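Local coordinates for anti-sigma-factor antagonist (STAS) domain protein (Moorella thermoacetica, PDB 3ZXN), which probably acts as an RsbS-type STAS-domain component of the stressosome, a bacterial signalling complex that here appears adapted to control secondary messenger signalling, at residues K9-W14 / N37-G43; F30-L35 / V63-I67; I50-V56 / G82-V87. The protein carries 1 engineered substitution. All coordinates share one frame; numbering follows the deposited sequence. Where two conformers were deposited one is given.

Contact 1. Residues K9-W14 / N37-G43; sequences KVDDYW and NITGVAG
Asp-12, in the type I' turn from Val-10 to Tyr-13, brings its CA to 5.1 Å from the CA of Gly-43, where the loop that leaves helix 25-38 runs back to the sheet. Between the segments Trp-14 lies as a flat wedge. Its CG stands anti to the carbonyl carbon (chi1 -59°), which carries the indole across toward the helix end. Ile-38 CG2 sits almost squarely over the five-membered ring, 3.7 Å from its centroid in a CH-pi contact, and Asn-37 CB covers the six-membered ring from the same face. On the opposite face lies CE of Lys-9. Polar atoms meet the indole at its edge: Val-41 O approaches CZ2 at 3.6 Å near the ring plane, and a water accepts from Trp-14 NE1 at 3.2 Å while donating to Ile-38 O and Val-41 O, so one molecule links the ring to carbonyls at the helix end and in the loop. The extended chain of Lys-9 reaches past the ring until NZ donates to Ala-42 O at 2.9 Å, tilted 27° from the carbonyl plane and bent to 146° at the oxygen. Gly-43 passes close beside the indole; a CB on it would collide with Trp-14 NE1. The arrangement is that of the N-terminal beta-hairpin of a STAS domain, packed against the connection between a helix and the next parallel strand.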
ATOM      1  N   LYS A   9      11.240   6.412   3.219  1.00 29.43           N
ATOM      2  CA  LYS A   9      10.936   6.383   4.641  1.00 34.55           C
ATOM      3  C   LYS A   9      10.849   7.814   5.144  1.00 32.93           C
ATOM      4  O   LYS A   9      11.774   8.600   4.954  1.00 39.29           O
ATOM      5  CB  LYS A   9      12.000   5.598   5.420  1.00 34.86           C
ATOM      6  CG  LYS A   9      11.521   5.123   6.792  1.00 36.48           C
ATOM      7  CD  LYS A   9      12.460   4.091   7.399  1.00 42.28           C
ATOM      8  CE  LYS A   9      11.738   3.255   8.452  1.00 43.37           C
ATOM      9  NZ  LYS A   9      12.644   2.282   9.126  1.00 45.42           N
ATOM     10  N   VAL A  10       9.725   8.166   5.753  1.00 29.06           N
ATOM     11  CA  VAL A  10       9.550   9.514   6.284  1.00 31.11           C
ATOM     12  C   VAL A  10       9.085   9.448   7.729  1.00 31.81           C
ATOM     13  O   VAL A  10       8.044   8.870   8.015  1.00 28.92           O
ATOM     14  CB  VAL A  10       8.507  10.339   5.484  1.00 34.63           C
ATOM     15  CG1 VAL A  10       8.515  11.814   5.956  1.00 32.66           C
ATOM     16  CG2 VAL A  10       8.778  10.250   3.988  1.00 37.29           C
ATOM     17  N   ASP A  11       9.844  10.062   8.640  1.00 32.48           N
ATOM     18  CA  ASP A  11       9.489  10.030  10.054  1.00 32.45           C
ATOM     19  C   ASP A  11       9.163   8.593  10.487  1.00 30.45           C
ATOM     20  O   ASP A  11       8.200   8.368  11.214  1.00 33.86           O
ATOM     21  CB  ASP A  11       8.276  10.934  10.336  1.00 36.50           C
ATOM     22  CG  ASP A  11       8.516  12.388   9.940  1.00 42.15           C
ATOM     23  OD1 ASP A  11       9.696  12.801   9.874  1.00 37.17           O
ATOM     24  OD2 ASP A  11       7.524  13.111   9.690  1.00 46.65           O
ATOM     25  N   ASP A  12       9.962   7.637  10.019  1.00 31.80           N
ATOM     26  CA  ASP A  12       9.803   6.210  10.358  1.00 36.18           C
ATOM     27  C   ASP A  12       8.613   5.507   9.706  1.00 33.49           C
ATOM     28  O   ASP A  12       8.329   4.350  10.032  1.00 29.70           O
ATOM     29  CB  ASP A  12       9.738   5.984  11.871  1.00 37.50           C
ATOM     30  CG  ASP A  12      11.065   6.233  12.553  1.00 51.24           C
ATOM     31  OD1 ASP A  12      12.117   5.932  11.944  1.00 49.72           O
ATOM     32  OD2 ASP A  12      11.050   6.735  13.697  1.00 55.14           O
ATOM     33  N   TYR A  13       7.917   6.199   8.807  1.00 29.81           N
ATOM     34  CA  TYR A  13       6.852   5.580   8.015  1.00 27.21           C
ATOM     35  C   TYR A  13       7.353   5.249   6.614  1.00 28.98           C
ATOM     36  O   TYR A  13       8.008   6.071   5.967  1.00 26.47           O
ATOM     37  CB  TYR A  13       5.627   6.499   7.928  1.00 29.20           C
ATOM     38  CG  TYR A  13       4.895   6.640   9.238  1.00 29.68           C
ATOM     39  CD1 TYR A  13       3.910   5.735   9.595  1.00 30.84           C
ATOM     40  CD2 TYR A  13       5.197   7.670  10.126  1.00 30.16           C
ATOM     41  CE1 TYR A  13       3.235   5.847  10.794  1.00 36.50           C
ATOM     42  CE2 TYR A  13       4.525   7.792  11.339  1.00 32.15           C
ATOM     43  CZ  TYR A  13       3.545   6.872  11.663  1.00 35.56           C
ATOM     44  OH  TYR A  13       2.862   6.964  12.855  1.00 38.34           O
ATOM     45  N   TRP A  14       7.059   4.031   6.155  1.00 25.55           N
ATOM     46  CA  TRP A  14       7.352   3.642   4.793  1.00 19.05           C
ATOM     47  C   TRP A  14       6.331   4.315   3.908  1.00 23.77           C
ATOM     48  O   TRP A  14       5.144   4.316   4.232  1.00 24.43           O
ATOM     49  CB  TRP A  14       7.201   2.106   4.634  1.00 18.01           C
ATOM     50  CG  TRP A  14       8.107   1.315   5.549  1.00 28.34           C
ATOM     51  CD1 TRP A  14       7.747   0.630   6.687  1.00 27.45           C
ATOM     52  CD2 TRP A  14       9.515   1.134   5.403  1.00 29.41           C
ATOM     53  NE1 TRP A  14       8.853   0.028   7.250  1.00 33.15           N
ATOM     54  CE2 TRP A  14       9.949   0.318   6.479  1.00 30.80           C
ATOM     55  CE3 TRP A  14      10.451   1.567   4.459  1.00 27.29           C
ATOM     56  CZ2 TRP A  14      11.278  -0.063   6.636  1.00 31.22           C
ATOM     57  CZ3 TRP A  14      11.777   1.189   4.623  1.00 38.02           C
ATOM     58  CH2 TRP A  14      12.176   0.381   5.703  1.00 36.30           C
ATOM     59  N   ASN A  37      12.168  -4.923   2.931  1.00 34.92           N
ATOM     60  CA  ASN A  37      12.378  -3.708   3.721  1.00 34.77           C
ATOM     61  C   ASN A  37      11.579  -3.680   5.020  1.00 30.90           C
ATOM     62  O   ASN A  37      12.135  -3.400   6.081  1.00 29.88           O
ATOM     63  CB  ASN A  37      12.091  -2.444   2.889  1.00 33.99           C
ATOM     64  CG  ASN A  37      13.042  -2.295   1.708  1.00 40.30           C
ATOM     65  OD1 ASN A  37      12.612  -2.137   0.567  1.00 51.63           O
ATOM     66  ND2 ASN A  37      14.336  -2.367   1.978  1.00 43.32           N
ATOM     67  N   ILE A  38      10.280  -3.972   4.946  1.00 28.10           N
ATOM     68  CA  ILE A  38       9.435  -3.805   6.130  1.00 28.81           C
ATOM     69  C   ILE A  38       9.642  -4.894   7.189  1.00 31.10           C
ATOM     70  O   ILE A  38       9.172  -4.758   8.324  1.00 30.23           O
ATOM     71  CB  ILE A  38       7.936  -3.633   5.787  1.00 28.80           C
ATOM     72  CG1 ILE A  38       7.326  -4.939   5.283  1.00 32.83           C
ATOM     73  CG2 ILE A  38       7.741  -2.502   4.767  1.00 25.37           C
ATOM     74  CD1 ILE A  38       5.855  -4.811   4.962  1.00 29.08           C
ATOM     75  N   THR A  39      10.365  -5.955   6.826  1.00 29.17           N
ATOM     76  CA  THR A  39      10.751  -6.965   7.812  1.00 31.47           C
ATOM     77  C   THR A  39      12.203  -6.833   8.280  1.00 35.19           C
ATOM     78  O   THR A  39      12.704  -7.693   8.996  1.00 35.99           O
ATOM     79  CB  THR A  39      10.485  -8.405   7.314  1.00 25.20           C
ATOM     80  OG1 THR A  39      11.210  -8.652   6.101  1.00 28.92           O
ATOM     81  CG2 THR A  39       9.014  -8.580   7.046  1.00 29.14           C
ATOM     82  N   GLY A  40      12.881  -5.764   7.873  1.00 34.79           N
ATOM     83  CA  GLY A  40      14.227  -5.499   8.369  1.00 37.14           C
ATOM     84  C   GLY A  40      14.207  -4.487   9.507  1.00 39.94           C
ATOM     85  O   GLY A  40      13.933  -4.815  10.666  1.00 38.52           O
ATOM     86  N   VAL A  41      14.499  -3.236   9.185  1.00 39.58           N
ATOM     87  CA  VAL A  41      14.406  -2.187  10.185  1.00 37.66           C
ATOM     88  C   VAL A  41      12.945  -1.948  10.529  1.00 36.35           C
ATOM     89  O   VAL A  41      12.086  -1.925   9.649  1.00 41.80           O
ATOM     90  CB  VAL A  41      15.057  -0.880   9.708  1.00 45.67           C
ATOM     91  CG1 VAL A  41      14.866   0.202  10.749  1.00 47.11           C
ATOM     92  CG2 VAL A  41      16.536  -1.111   9.447  1.00 44.72           C
ATOM     93  N   ALA A  42      12.657  -1.800  11.815  1.00 34.58           N
ATOM     94  CA  ALA A  42      11.294  -1.527  12.237  1.00 38.77           C
ATOM     95  C   ALA A  42      10.842  -0.193  11.630  1.00 36.45           C
ATOM     96  O   ALA A  42      11.672   0.642  11.282  1.00 40.75           O
ATOM     97  CB  ALA A  42      11.209  -1.492  13.758  1.00 45.29           C
ATOM     98  N   GLY A  43       9.532  -0.023  11.479  1.00 29.66           N
ATOM     99  CA  GLY A  43       8.945   1.213  10.985  1.00 32.65           C
ATOM    100  C   GLY A  43       7.634   1.381  11.721  1.00 33.67           C
ATOM    101  O   GLY A  43       7.158   0.426  12.339  1.00 34.55           O
TER
HETATM  102  O   HOH W   1       9.006  -2.175   9.514  1.00 44.17           O

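Contact 2. Residues F30-L35 / V63-I67; sequences FKEELL and VLIEI
Apolar packing between Leu-34 and Ile-67 joins two nearly parallel helical segments, their axes 11.0 Å apart and inclined by 13°. Leu-34 CD2 meets Ile-67 CD1 at 3.7 Å, the side chains crossing at about a right angle. Ile-67 CD1 also lies 4.2 Å from Phe-30 CE2, while Leu-35 CD2 approaches Ile-67 CG1 from nearer the C-terminal end. Ile-67 is thus met by four residues of the facing helix, Lys-31 CG included, its CG1 anti to the carbonyl carbon (chi1 -68°) and its extended chi2 bringing CD1 against Phe-30 and Leu-34. The aliphatic part of Lys-31 continues this layer: CG touches Val-63 CG1 at 4.0 Å, and CD lies by Val-63 CG2. A bend at chi3 (61°) turns Lys-31 NZ to Glu-66 OE1, a 2.9 Å salt bridge on the syn side of the oxygen; Glu-66 has a second conformer, so this pairing may not be permanent. An alanine in place of Lys-31 would probably leave Glu-66 without its cationic mate and uncover the flank of Val-63. On the sheet side, Leu-34 and Ile-67 both rest on Leu-46 and Ile-48 of strand 45-49, and Phe-30 on Val-16 of strand 13-17, so the pair covers one face of the sheet.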
ATOM      1  N   PHE A  30       8.813  -5.354  -7.028  1.00 49.75           N
ATOM      2  CA  PHE A  30       8.485  -4.345  -6.039  1.00 42.24           C
ATOM      3  C   PHE A  30       7.991  -4.968  -4.735  1.00 35.74           C
ATOM      4  O   PHE A  30       8.465  -4.614  -3.662  1.00 33.76           O
ATOM      5  CB  PHE A  30       7.444  -3.358  -6.573  1.00 43.66           C
ATOM      6  CG  PHE A  30       6.626  -2.726  -5.495  1.00 37.65           C
ATOM      7  CD1 PHE A  30       7.205  -1.839  -4.599  1.00 38.09           C
ATOM      8  CD2 PHE A  30       5.285  -3.041  -5.348  1.00 41.65           C
ATOM      9  CE1 PHE A  30       6.457  -1.268  -3.594  1.00 35.14           C
ATOM     10  CE2 PHE A  30       4.528  -2.462  -4.338  1.00 37.87           C
ATOM     11  CZ  PHE A  30       5.121  -1.575  -3.463  1.00 30.62           C
ATOM     12  N   LYS A  31       7.041  -5.896  -4.837  1.00 41.54           N
ATOM     13  CA  LYS A  31       6.492  -6.577  -3.665  1.00 40.54           C
ATOM     14  C   LYS A  31       7.604  -7.235  -2.852  1.00 37.18           C
ATOM     15  O   LYS A  31       7.643  -7.124  -1.625  1.00 35.60           O
ATOM     16  CB  LYS A  31       5.460  -7.622  -4.085  1.00 43.94           C
ATOM     17  CG  LYS A  31       4.700  -8.239  -2.922  1.00 39.98           C
ATOM     18  CD  LYS A  31       4.024  -9.508  -3.354  1.00 46.09           C
ATOM     19  CE  LYS A  31       5.050 -10.538  -3.818  1.00 45.28           C
ATOM     20  NZ  LYS A  31       4.399 -11.846  -4.090  1.00 47.77           N
ATOM     21  N   GLU A  32       8.522  -7.897  -3.545  1.00 38.27           N
ATOM     22  CA  GLU A  32       9.636  -8.568  -2.888  1.00 39.97           C
ATOM     23  C   GLU A  32      10.537  -7.600  -2.135  1.00 35.15           C
ATOM     24  O   GLU A  32      10.903  -7.852  -0.988  1.00 33.13           O
ATOM     25  CB  GLU A  32      10.450  -9.381  -3.901  1.00 42.05           C
ATOM     26  CG  GLU A  32       9.716 -10.620  -4.398  1.00 47.70           C
ATOM     27  CD  GLU A  32      10.470 -11.361  -5.490  1.00 57.66           C
ATOM     28  OE1 GLU A  32      11.429 -10.788  -6.057  1.00 59.74           O
ATOM     29  OE2 GLU A  32      10.096 -12.519  -5.784  1.00 59.28           O
ATOM     30  N   GLU A  33      10.899  -6.493  -2.776  1.00 35.94           N
ATOM     31  CA  GLU A  33      11.743  -5.499  -2.122  1.00 34.96           C
ATOM     32  C   GLU A  33      11.025  -4.843  -0.941  1.00 31.94           C
ATOM     33  O   GLU A  33      11.633  -4.594   0.111  1.00 28.80           O
ATOM     34  CB  GLU A  33      12.224  -4.438  -3.122  1.00 38.00           C
ATOM     35  CG  GLU A  33      13.093  -3.354  -2.482  1.00 38.78           C
ATOM     36  CD  GLU A  33      13.557  -2.274  -3.459  1.00 56.96           C
ATOM     37  OE1 GLU A  33      13.106  -2.274  -4.629  1.00 53.97           O
ATOM     38  OE2 GLU A  33      14.374  -1.419  -3.046  1.00 59.64           O
ATOM     39  N   LEU A  34       9.740  -4.543  -1.114  1.00 29.64           N
ATOM     40  CA  LEU A  34       8.976  -3.909  -0.040  1.00 28.88           C
ATOM     41  C   LEU A  34       8.950  -4.834   1.172  1.00 28.46           C
ATOM     42  O   LEU A  34       9.253  -4.426   2.295  1.00 28.55           O
ATOM     43  CB  LEU A  34       7.546  -3.587  -0.487  1.00 26.06           C
ATOM     44  CG  LEU A  34       6.679  -2.918   0.597  1.00 28.28           C
ATOM     45  CD1 LEU A  34       7.195  -1.512   0.947  1.00 30.61           C
ATOM     46  CD2 LEU A  34       5.214  -2.855   0.183  1.00 32.33           C
ATOM     47  N   LEU A  35       8.602  -6.094   0.935  1.00 28.00           N
ATOM     48  CA  LEU A  35       8.501  -7.049   2.026  1.00 29.74           C
ATOM     49  C   LEU A  35       9.845  -7.219   2.704  1.00 27.25           C
ATOM     50  O   LEU A  35       9.907  -7.322   3.918  1.00 31.07           O
ATOM     51  CB  LEU A  35       7.939  -8.403   1.552  1.00 27.27           C
ATOM     52  CG  LEU A  35       6.507  -8.356   1.004  1.00 32.15           C
ATOM     53  CD1 LEU A  35       6.060  -9.712   0.427  1.00 34.94           C
ATOM     54  CD2 LEU A  35       5.537  -7.880   2.079  1.00 32.08           C
ATOM     55  N   VAL A  63      -1.081  -8.713  -5.248  1.00 31.13           N
ATOM     56  CA  VAL A  63       0.035  -8.098  -4.540  1.00 31.80           C
ATOM     57  C   VAL A  63      -0.436  -7.247  -3.348  1.00 35.53           C
ATOM     58  O   VAL A  63       0.126  -7.330  -2.248  1.00 28.63           O
ATOM     59  CB  VAL A  63       0.878  -7.249  -5.486  1.00 38.85           C
ATOM     60  CG1 VAL A  63       1.697  -6.240  -4.702  1.00 40.31           C
ATOM     61  CG2 VAL A  63       1.771  -8.147  -6.345  1.00 40.22           C
ATOM     62  N   LEU A  64      -1.468  -6.431  -3.570  1.00 31.36           N
ATOM     63  CA  LEU A  64      -2.049  -5.643  -2.489  1.00 29.99           C
ATOM     64  C   LEU A  64      -2.684  -6.510  -1.401  1.00 32.70           C
ATOM     65  O   LEU A  64      -2.587  -6.184  -0.222  1.00 25.98           O
ATOM     66  CB  LEU A  64      -3.059  -4.624  -3.020  1.00 29.92           C
ATOM     67  CG  LEU A  64      -2.455  -3.528  -3.899  1.00 31.92           C
ATOM     68  CD1 LEU A  64      -3.554  -2.641  -4.474  1.00 35.38           C
ATOM     69  CD2 LEU A  64      -1.449  -2.692  -3.094  1.00 29.41           C
ATOM     70  N   ILE A  65      -3.333  -7.610  -1.782  1.00 25.28           N
ATOM     71  CA  ILE A  65      -3.872  -8.508  -0.762  1.00 28.94           C
ATOM     72  C   ILE A  65      -2.748  -9.140   0.073  1.00 26.76           C
ATOM     73  O   ILE A  65      -2.877  -9.266   1.294  1.00 25.72           O
ATOM     74  CB  ILE A  65      -4.808  -9.609  -1.358  1.00 28.99           C
ATOM     75  CG1 ILE A  65      -6.033  -8.981  -2.029  1.00 34.23           C
ATOM     76  CG2 ILE A  65      -5.254 -10.579  -0.274  1.00 37.59           C
ATOM     77  CD1 ILE A  65      -6.866  -9.964  -2.868  1.00 32.57           C
ATOM     78  N   GLU A  66      -1.649  -9.533  -0.567  1.00 25.62           N
ATOM     79  CA  GLU A  66      -0.551 -10.158   0.164  0.54 28.00           C
ATOM     80  C   GLU A  66       0.148  -9.158   1.088  1.00 29.15           C
ATOM     81  O   GLU A  66       0.402  -9.449   2.254  1.00 24.91           O
ATOM     82  CB  GLU A  66       0.435 -10.812  -0.801  0.54 29.09           C
ATOM     83  CG  GLU A  66      -0.161 -12.018  -1.529  0.54 30.89           C
ATOM     84  CD  GLU A  66       0.763 -12.586  -2.587  0.54 34.49           C
ATOM     85  OE1 GLU A  66       1.989 -12.374  -2.493  0.54 37.64           O
ATOM     86  OE2 GLU A  66       0.256 -13.236  -3.521  0.54 34.23           O
ATOM     87  N   ILE A  67       0.444  -7.975   0.572  1.00 23.97           N
ATOM     88  CA  ILE A  67       1.060  -6.946   1.414  1.00 25.90           C
ATOM     89  C   ILE A  67       0.176  -6.644   2.626  1.00 25.48           C
ATOM     90  O   ILE A  67       0.652  -6.556   3.757  1.00 24.18           O
ATOM     91  CB  ILE A  67       1.336  -5.669   0.606  1.00 25.58           C
ATOM     92  CG1 ILE A  67       2.439  -5.936  -0.424  1.00 29.53           C
ATOM     93  CG2 ILE A  67       1.707  -4.500   1.546  1.00 25.66           C
ATOM     94  CD1 ILE A  67       2.563  -4.862  -1.522  1.00 30.34           C
TER

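Contact 3. Residues I50-V56 / G82-V87; sequences ISALEVV and GIKPAV
Val-56 and Val-87 form the apolar centre, with Val-56 CG2 only 3.2 Å from Val-87 CG1, closer than usual van der Waals contact, as the side chains cross at about a right angle. Ile-50 extends the patch: its CD1 lies 4.0 Å from Ile-83 CG1 and 4.2 Å from Val-87 CG1, and Leu-91 packs against both Ile-50 and Val-56. Further out the backbones draw together at Ser-51 and Gly-82. Ser-51 CA makes a CA-H...O contact of 3.2 Å with Gly-82 O, and Gly-82, with positive phi, has no room for a CB, which would strike Ser-51 CB; Ser-51 OG is hydrogen-bonded to Asp-49 OD1. At the polar edge the extended chain of Lys-84, the N-cap position of helix 85-93, crosses to the other segment. Its NZ donates to Glu-54 O at 2.9 Å, in the carbonyl plane on a lone pair, and forms a salt bridge with Glu-54 OE2 at 3.0 Å. A bend at chi2 (52°) brings the Glu-54 carboxylate round to that same ammonium. One ammonium thus grips backbone and side chain of the same residue, which is likely to fix the loop ahead of helix 58-74 against the start of helix 85-93.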
ATOM      1  N   ILE A  50      -1.888   4.406  -4.960  1.00 20.59           N
ATOM      2  CA  ILE A  50      -2.089   3.846  -6.294  1.00 22.69           C
ATOM      3  C   ILE A  50      -2.818   4.770  -7.269  1.00 28.52           C
ATOM      4  O   ILE A  50      -3.346   4.305  -8.275  1.00 27.49           O
ATOM      5  CB  ILE A  50      -2.836   2.485  -6.209  1.00 24.86           C
ATOM      6  CG1 ILE A  50      -4.199   2.656  -5.514  1.00 23.68           C
ATOM      7  CG2 ILE A  50      -1.983   1.500  -5.452  1.00 27.55           C
ATOM      8  CD1 ILE A  50      -5.146   1.423  -5.637  1.00 26.40           C
ATOM      9  N   SER A  51      -2.820   6.076  -6.988  1.00 27.68           N
ATOM     10  CA  SER A  51      -3.569   7.035  -7.810  1.00 28.23           C
ATOM     11  C   SER A  51      -3.136   7.043  -9.279  1.00 31.34           C
ATOM     12  O   SER A  51      -3.927   7.363 -10.171  1.00 28.77           O
ATOM     13  CB  SER A  51      -3.481   8.450  -7.225  1.00 22.71           C
ATOM     14  OG  SER A  51      -2.149   8.906  -7.185  1.00 26.75           O
ATOM     15  N   ALA A  52      -1.880   6.685  -9.524  1.00 29.13           N
ATOM     16  CA  ALA A  52      -1.330   6.667 -10.882  1.00 34.68           C
ATOM     17  C   ALA A  52      -1.952   5.611 -11.818  1.00 39.52           C
ATOM     18  O   ALA A  52      -1.931   5.777 -13.045  1.00 34.48           O
ATOM     19  CB  ALA A  52       0.181   6.512 -10.830  1.00 34.89           C
ATOM     20  N   LEU A  53      -2.499   4.538 -11.242  1.00 32.85           N
ATOM     21  CA  LEU A  53      -3.048   3.424 -12.027  1.00 36.92           C
ATOM     22  C   LEU A  53      -4.435   3.706 -12.610  1.00 39.53           C
ATOM     23  O   LEU A  53      -5.413   3.852 -11.878  1.00 39.31           O
ATOM     24  CB  LEU A  53      -3.097   2.139 -11.184  1.00 32.80           C
ATOM     25  CG  LEU A  53      -1.786   1.759 -10.482  1.00 33.65           C
ATOM     26  CD1 LEU A  53      -1.950   0.461  -9.728  1.00 37.73           C
ATOM     27  CD2 LEU A  53      -0.636   1.653 -11.467  1.00 37.96           C
ATOM     28  N   GLU A  54      -4.516   3.764 -13.934  1.00 42.15           N
ATOM     29  CA  GLU A  54      -5.780   4.030 -14.613  1.00 48.79           C
ATOM     30  C   GLU A  54      -6.764   2.897 -14.341  1.00 44.33           C
ATOM     31  O   GLU A  54      -7.926   3.130 -14.024  1.00 44.63           O
ATOM     32  CB  GLU A  54      -5.545   4.191 -16.117  1.00 51.22           C
ATOM     33  CG  GLU A  54      -6.739   4.722 -16.877  1.00 63.98           C
ATOM     34  CD  GLU A  54      -7.295   5.997 -16.268  1.00 62.25           C
ATOM     35  OE1 GLU A  54      -6.498   6.814 -15.750  1.00 64.20           O
ATOM     36  OE2 GLU A  54      -8.532   6.172 -16.300  1.00 64.01           O
ATOM     37  N   VAL A  55      -6.276   1.669 -14.472  1.00 43.19           N
ATOM     38  CA  VAL A  55      -7.034   0.481 -14.121  1.00 45.43           C
ATOM     39  C   VAL A  55      -6.176  -0.371 -13.194  1.00 43.19           C
ATOM     40  O   VAL A  55      -4.946  -0.319 -13.255  1.00 45.43           O
ATOM     41  CB  VAL A  55      -7.431  -0.348 -15.377  1.00 48.18           C
ATOM     42  CG1 VAL A  55      -6.197  -0.859 -16.107  1.00 44.56           C
ATOM     43  CG2 VAL A  55      -8.329  -1.503 -14.993  1.00 54.81           C
ATOM     44  N   VAL A  56      -6.808  -1.147 -12.325  1.00 43.17           N
ATOM     45  CA  VAL A  56      -6.031  -2.043 -11.480  1.00 49.78           C
ATOM     46  C   VAL A  56      -6.227  -3.488 -11.910  1.00 45.71           C
ATOM     47  O   VAL A  56      -7.348  -3.946 -12.119  1.00 53.30           O
ATOM     48  CB  VAL A  56      -6.294  -1.838  -9.973  1.00 42.96           C
ATOM     49  CG1 VAL A  56      -5.366  -2.703  -9.158  1.00 46.84           C
ATOM     50  CG2 VAL A  56      -6.075  -0.384  -9.603  1.00 40.32           C
ATOM     51  N   GLY A  82      -5.346   6.941  -2.675  1.00 27.03           N
ATOM     52  CA  GLY A  82      -5.509   7.321  -4.075  1.00 22.04           C
ATOM     53  C   GLY A  82      -6.376   6.352  -4.871  1.00 29.12           C
ATOM     54  O   GLY A  82      -6.004   5.946  -5.966  1.00 28.90           O
ATOM     55  N   ILE A  83      -7.528   5.985  -4.313  1.00 28.94           N
ATOM     56  CA  ILE A  83      -8.419   4.983  -4.899  1.00 29.34           C
ATOM     57  C   ILE A  83      -9.702   5.613  -5.459  1.00 32.29           C
ATOM     58  O   ILE A  83     -10.632   5.939  -4.712  1.00 29.94           O
ATOM     59  CB  ILE A  83      -8.858   3.951  -3.854  1.00 27.24           C
ATOM     60  CG1 ILE A  83      -7.638   3.344  -3.148  1.00 27.13           C
ATOM     61  CG2 ILE A  83      -9.731   2.873  -4.505  1.00 32.37           C
ATOM     62  CD1 ILE A  83      -7.995   2.552  -1.909  1.00 30.52           C
ATOM     63  N   LYS A  84      -9.758   5.764  -6.774  1.00 35.30           N
ATOM     64  CA  LYS A  84     -10.942   6.331  -7.405  1.00 39.91           C
ATOM     65  C   LYS A  84     -12.068   5.310  -7.374  1.00 32.80           C
ATOM     66  O   LYS A  84     -11.812   4.104  -7.291  1.00 33.95           O
ATOM     67  CB  LYS A  84     -10.637   6.768  -8.840  1.00 37.79           C
ATOM     68  CG  LYS A  84     -10.198   5.634  -9.766  1.00 43.76           C
ATOM     69  CD  LYS A  84      -9.792   6.205 -11.117  1.00 47.51           C
ATOM     70  CE  LYS A  84      -9.436   5.113 -12.105  1.00 51.25           C
ATOM     71  NZ  LYS A  84      -9.082   5.682 -13.436  1.00 55.78           N
ATOM     72  N   PRO A  85     -13.324   5.789  -7.431  1.00 32.95           N
ATOM     73  CA  PRO A  85     -14.509   4.926  -7.396  1.00 38.56           C
ATOM     74  C   PRO A  85     -14.410   3.684  -8.291  1.00 34.78           C
ATOM     75  O   PRO A  85     -14.696   2.584  -7.831  1.00 39.57           O
ATOM     76  CB  PRO A  85     -15.624   5.857  -7.883  1.00 38.02           C
ATOM     77  CG  PRO A  85     -15.204   7.209  -7.357  1.00 38.68           C
ATOM     78  CD  PRO A  85     -13.685   7.225  -7.449  1.00 39.18           C
ATOM     79  N   ALA A  86     -14.011   3.845  -9.546  1.00 37.56           N
ATOM     80  CA  ALA A  86     -13.997   2.702 -10.460  1.00 37.05           C
ATOM     81  C   ALA A  86     -13.015   1.632  -9.978  1.00 35.79           C
ATOM     82  O   ALA A  86     -13.259   0.431 -10.107  1.00 35.02           O
ATOM     83  CB  ALA A  86     -13.654   3.154 -11.870  1.00 42.17           C
ATOM     84  N   VAL A  87     -11.899   2.078  -9.418  1.00 37.35           N
ATOM     85  CA  VAL A  87     -10.876   1.160  -8.929  1.00 37.01           C
ATOM     86  C   VAL A  87     -11.299   0.504  -7.616  1.00 33.21           C
ATOM     87  O   VAL A  87     -10.952  -0.642  -7.357  1.00 33.54           O
ATOM     88  CB  VAL A  87      -9.532   1.879  -8.764  1.00 38.00           C
ATOM     89  CG1 VAL A  87      -8.535   1.000  -8.027  1.00 30.09           C
ATOM     90  CG2 VAL A  87      -9.000   2.288 -10.125  1.00 33.50           C
TER

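From the N terminus, the chain makes the hairpin of strands 7-10 and 13-17, then helix 25-38, and contact 1 closes this first loop where residues 37-43 return to the hairpin. Contact 2 opens inside that loop, at 30-35, and closes beyond it at 63-67, so the two cross, sharing helix 25-38. Contact 3 in turn opens at 50-56, before contact 2 has closed, and ends at 82-87; these also cross. Contacts 1 and 3 follow in series, their centres about 25 Å apart on opposite sides of the chain's centre. Together they tie the hairpin to a helix end, the two helices on one sheet face to each other, and the loop after strand 45-49 to helix 85-93.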